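Local atomic coordinates of calcium uptake protein 2, mitochondrial (Homo sapiens, PDB entry 6LB7), a protein that binds calcium through an EF-hand loop and probably takes part in controlling calcium uptake into mitochondria. Residues Y87-L90 with L91-T95; F33-S36 with V37-E40. One frame throughout, in Å; residues are numbered along the deposited sequence.

In the fold
Running from the N terminus, the chain first meets contact 2 (33-40), which spans the last turns of helix 30-38 and the residues where the chain leaves it. Contact 1 (87-95) follows much later, in helix 84-94. Each is a local contact along a single helix, contact 2 running on past its end, so neither closes a long loop; they lie in series, without nesting or crossing. Their centres are about 12 Å apart and the two helices touch: CE2 of Y87 packs 3.5 Å from OG of S36, and CB of L90 lies 3.6 Å from CZ of F33. L94 also meets V37. Helix 173-196 touches side chains of both, so the two contacts help join three helices in the buried interior.

Contact 1: residues Y87-L90 with L91-T95; sequences YLFL and LTILT
L91 lays its side chain over one face of the Y87 ring, one helical turn back. Its CB is near the carbonyl oxygens of both Y87 and L88, and CG sits 3.4 Å from Y87 O. With CG anti to the carbonyl carbon (chi1 -76°), the branch runs back toward the ring. CD1 ends over the phenol end of the Y87 ring, 3.5 Å from CZ of Y87. This is a CH-pi contact 28° off the ring normal, and CD2 lies beside CE2 of Y87. The next such pair repeats the pattern: I93 CG1 stands over the F89 ring, 4.2 Å from its centroid. Between them T92 turns its hydroxyl back on the helix, OG1 donating to F89 O at 2.8 Å. The same oxygen takes the backbone N-H of I93 from the same face of its carbonyl plane, so two bonds grip it. Beyond residues 87-95, Y87 meets F14, L88 and F89 touch helix 118-129, and I93 packs on helix 173-196; an apolar side chain of another protein chain reaches L91. The F89 side chain lies about 14 Å from the calcium ion of the EF-hand. These are i to i+4 aromatic-aliphatic pairs along a largely apolar alpha-helix packed on several sides.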
loop_
_atom_site.group_PDB
_atom_site.type_symbol
_atom_site.label_atom_id
_atom_site.label_comp_id
_atom_site.label_asym_id
_atom_site.label_seq_id
_atom_site.Cartn_x
_atom_site.Cartn_y
_atom_site.Cartn_z
ATOM N N TYR B 87 14.984 -11.682 -14.259
ATOM C CA TYR B 87 15.238 -12.068 -12.866
ATOM C C TYR B 87 14.529 -11.127 -11.885
ATOM O O TYR B 87 13.826 -11.577 -10.974
ATOM C CB TYR B 87 16.764 -12.107 -12.641
ATOM C CG TYR B 87 17.251 -12.079 -11.207
ATOM C CD1 TYR B 87 17.822 -10.928 -10.669
ATOM C CD2 TYR B 87 17.163 -13.212 -10.391
ATOM C CE1 TYR B 87 18.287 -10.908 -9.341
ATOM C CE2 TYR B 87 17.608 -13.193 -9.064
ATOM C CZ TYR B 87 18.168 -12.046 -8.552
ATOM O OH TYR B 87 18.622 -12.031 -7.257
ATOM N N LEU B 88 14.660 -9.812 -12.081
ATOM C CA LEU B 88 13.972 -8.864 -11.201
ATOM C C LEU B 88 12.456 -8.994 -11.308
ATOM O O LEU B 88 11.743 -8.889 -10.304
ATOM C CB LEU B 88 14.391 -7.431 -11.529
ATOM C CG LEU B 88 15.859 -7.028 -11.357
ATOM C CD1 LEU B 88 15.963 -5.519 -11.565
ATOM C CD2 LEU B 88 16.371 -7.448 -9.970
ATOM N N PHE B 89 11.944 -9.207 -12.519
ATOM C CA PHE B 89 10.507 -9.380 -12.693
ATOM C C PHE B 89 9.993 -10.601 -11.936
ATOM O O PHE B 89 8.979 -10.529 -11.228
ATOM C CB PHE B 89 10.175 -9.487 -14.182
ATOM C CG PHE B 89 8.734 -9.772 -14.441
ATOM C CD1 PHE B 89 8.336 -11.009 -14.913
ATOM C CD2 PHE B 89 7.773 -8.812 -14.165
ATOM C CE1 PHE B 89 6.995 -11.267 -15.135
ATOM C CE2 PHE B 89 6.442 -9.071 -14.374
ATOM C CZ PHE B 89 6.055 -10.297 -14.860
ATOM N N LEU B 90 10.682 -11.738 -12.083
ATOM C CA LEU B 90 10.289 -12.955 -11.379
ATOM C C LEU B 90 10.372 -12.768 -9.869
ATOM O O LEU B 90 9.515 -13.254 -9.129
ATOM C CB LEU B 90 11.174 -14.117 -11.825
ATOM C CG LEU B 90 11.069 -14.532 -13.295
ATOM C CD1 LEU B 90 12.221 -15.421 -13.670
ATOM C CD2 LEU B 90 9.724 -15.244 -13.601
ATOM N N LEU B 91 11.370 -12.022 -9.393
ATOM C CA LEU B 91 11.481 -11.827 -7.955
ATOM C C LEU B 91 10.307 -11.014 -7.428
ATOM O O LEU B 91 9.780 -11.314 -6.356
ATOM C CB LEU B 91 12.810 -11.142 -7.596
ATOM C CG LEU B 91 14.142 -11.894 -7.609
ATOM C CD1 LEU B 91 15.214 -10.940 -7.063
ATOM C CD2 LEU B 91 14.096 -13.163 -6.769
ATOM N N THR B 92 9.878 -9.976 -8.160
ATOM C CA THR B 92 8.736 -9.207 -7.657
ATOM C C THR B 92 7.485 -10.072 -7.585
ATOM O O THR B 92 6.670 -9.919 -6.664
ATOM C CB THR B 92 8.465 -7.960 -8.514
ATOM O OG1 THR B 92 8.029 -8.327 -9.824
ATOM C CG2 THR B 92 9.704 -7.105 -8.642
ATOM N N ILE B 93 7.340 -11.012 -8.520
ATOM C CA ILE B 93 6.133 -11.829 -8.558
ATOM C C ILE B 93 6.057 -12.715 -7.323
ATOM O O ILE B 93 4.984 -12.876 -6.732
ATOM C CB ILE B 93 6.089 -12.654 -9.861
ATOM C CG1 ILE B 93 5.980 -11.732 -11.079
ATOM C CG2 ILE B 93 4.957 -13.697 -9.807
ATOM C CD1 ILE B 93 4.815 -10.696 -11.029
ATOM N N LEU B 94 7.201 -13.270 -6.890
ATOM C CA LEU B 94 7.231 -14.167 -5.735
ATOM C C LEU B 94 6.701 -13.520 -4.462
ATOM O O LEU B 94 6.241 -14.235 -3.563
ATOM C CB LEU B 94 8.665 -14.662 -5.488
ATOM C CG LEU B 94 9.227 -15.659 -6.495
ATOM C CD1 LEU B 94 10.665 -16.007 -6.121
ATOM C CD2 LEU B 94 8.376 -16.911 -6.512
ATOM N N THR B 95 6.757 -12.194 -4.356
ATOM C CA THR B 95 6.262 -11.492 -3.173
ATOM C C THR B 95 4.782 -11.132 -3.251
ATOM O O THR B 95 4.214 -10.714 -2.241
ATOM C CB THR B 95 7.053 -10.189 -2.944
ATOM O OG1 THR B 95 6.823 -9.294 -4.042
ATOM C CG2 THR B 95 8.536 -10.464 -2.841
#

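Contact 2: residues F33-S36 with V37-E40; sequences FLFS and VMFE
F35 and F39 lie side by side and point the same way, but their rings are turned steeply against each other. The planes stand at 67° with centroids 5.7 Å apart, an offset edge-to-face pair in which the edge of F39 is directed toward the face of F35. CE2 of F39 makes the approach, 3.8 Å from CD1 of F35. F39 is the first residue past the helix to leave helical backbone angles, yet its N-H still bonds to F35 O at 2.9 Å, which keeps its backbone on the last turn; the side-chain torsion (chi1 -51°) then swings the ring back alongside F35. M38 CB covers one face of the F39 ring above its centre. On another side of the helix V37 sends CG2 over the F33 ring, 4.0 Å from its centroid. S36 OG sits between its own N and carbonyl carbon (chi1 83°), and from there donates to F33 O at 2.9 Å, an oxygen that also accepts the N-H of V37. Replacing S36 by an alanine removes this hydroxyl, and F33 O would probably be left with the V37 N-H as its donor in this turn, with a small gap opened beside Y87. In the fold, helix 30-38 lies against helix 84-94 through F33, S36 and V37, against helix 173-196 through L34 and M38, and against helix 11-17 through F35 and S36, while R13 bonds to the carbonyl oxygens of S36 and E40.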
loop_
_atom_site.group_PDB
_atom_site.type_symbol
_atom_site.label_atom_id
_atom_site.label_comp_id
_atom_site.label_asym_id
_atom_site.label_seq_id
_atom_site.Cartn_x
_atom_site.Cartn_y
_atom_site.Cartn_z
ATOM N N PHE B 33 18.480 -19.584 -11.384
ATOM C CA PHE B 33 17.447 -18.753 -10.785
ATOM C C PHE B 33 16.877 -19.411 -9.536
ATOM O O PHE B 33 16.768 -18.776 -8.479
ATOM C CB PHE B 33 16.329 -18.485 -11.797
ATOM C CG PHE B 33 15.129 -17.841 -11.183
ATOM C CD1 PHE B 33 15.182 -16.528 -10.753
ATOM C CD2 PHE B 33 13.965 -18.556 -11.005
ATOM C CE1 PHE B 33 14.079 -15.937 -10.178
ATOM C CE2 PHE B 33 12.869 -17.975 -10.415
ATOM C CZ PHE B 33 12.926 -16.672 -10.001
ATOM N N LEU B 34 16.503 -20.688 -9.644
ATOM C CA LEU B 34 15.949 -21.397 -8.494
ATOM C C LEU B 34 16.906 -21.364 -7.305
ATOM O O LEU B 34 16.483 -21.113 -6.173
ATOM C CB LEU B 34 15.626 -22.842 -8.874
ATOM C CG LEU B 34 14.498 -23.006 -9.883
ATOM C CD1 LEU B 34 14.512 -24.419 -10.447
ATOM C CD2 LEU B 34 13.141 -22.659 -9.250
ATOM N N PHE B 35 18.208 -21.580 -7.550
ATOM C CA PHE B 35 19.193 -21.558 -6.469
ATOM C C PHE B 35 19.319 -20.167 -5.851
ATOM O O PHE B 35 19.422 -20.032 -4.626
ATOM C CB PHE B 35 20.554 -22.034 -6.977
ATOM C CG PHE B 35 20.625 -23.514 -7.240
ATOM C CD1 PHE B 35 19.549 -24.341 -6.963
ATOM C CD2 PHE B 35 21.779 -24.084 -7.727
ATOM C CE1 PHE B 35 19.617 -25.700 -7.191
ATOM C CE2 PHE B 35 21.851 -25.440 -7.954
ATOM C CZ PHE B 35 20.763 -26.248 -7.686
ATOM N N SER B 36 19.321 -19.121 -6.674
ATOM C CA SER B 36 19.423 -17.770 -6.134
ATOM C C SER B 36 18.219 -17.413 -5.263
ATOM O O SER B 36 18.318 -16.541 -4.391
ATOM C CB SER B 36 19.577 -16.765 -7.278
ATOM O OG SER B 36 18.323 -16.413 -7.837
ATOM N N VAL B 37 17.088 -18.077 -5.463
ATOM C CA VAL B 37 15.919 -17.795 -4.644
ATOM C C VAL B 37 15.988 -18.552 -3.317
ATOM O O VAL B 37 15.588 -18.039 -2.270
ATOM C CB VAL B 37 14.649 -18.137 -5.451
ATOM C CG1 VAL B 37 13.438 -18.216 -4.554
ATOM C CG2 VAL B 37 14.441 -17.104 -6.569
ATOM N N MET B 38 16.497 -19.774 -3.337
ATOM C CA MET B 38 16.494 -20.592 -2.137
ATOM C C MET B 38 17.685 -20.301 -1.240
ATOM O O MET B 38 17.558 -20.374 -0.016
ATOM C CB MET B 38 16.483 -22.075 -2.513
ATOM C CG MET B 38 15.170 -22.517 -3.167
ATOM S SD MET B 38 15.016 -24.298 -3.063
ATOM C CE MET B 38 16.419 -24.801 -4.062
ATOM N N PHE B 39 18.843 -19.979 -1.826
ATOM C CA PHE B 39 20.109 -19.903 -1.104
ATOM C C PHE B 39 20.691 -18.499 -1.150
ATOM O O PHE B 39 20.496 -17.759 -2.112
ATOM C CB PHE B 39 21.139 -20.886 -1.677
ATOM C CG PHE B 39 20.622 -22.294 -1.811
ATOM C CD1 PHE B 39 20.312 -23.043 -0.685
ATOM C CD2 PHE B 39 20.458 -22.876 -3.052
ATOM C CE1 PHE B 39 19.830 -24.336 -0.803
ATOM C CE2 PHE B 39 19.971 -24.170 -3.174
ATOM C CZ PHE B 39 19.660 -24.901 -2.054
ATOM N N GLU B 40 21.498 -18.175 -0.149
ATOM C CA GLU B 40 22.203 -16.879 -0.175
ATOM C C GLU B 40 23.467 -17.104 -0.984
ATOM O O GLU B 40 23.767 -16.253 -1.770
ATOM C CB GLU B 40 22.552 -16.405 1.220
ATOM C CG GLU B 40 21.354 -16.340 2.105
ATOM C CD GLU B 40 21.641 -15.524 3.339
ATOM O OE1 GLU B 40 21.864 -14.329 3.177
ATOM O OE2 GLU B 40 21.643 -16.104 4.437
#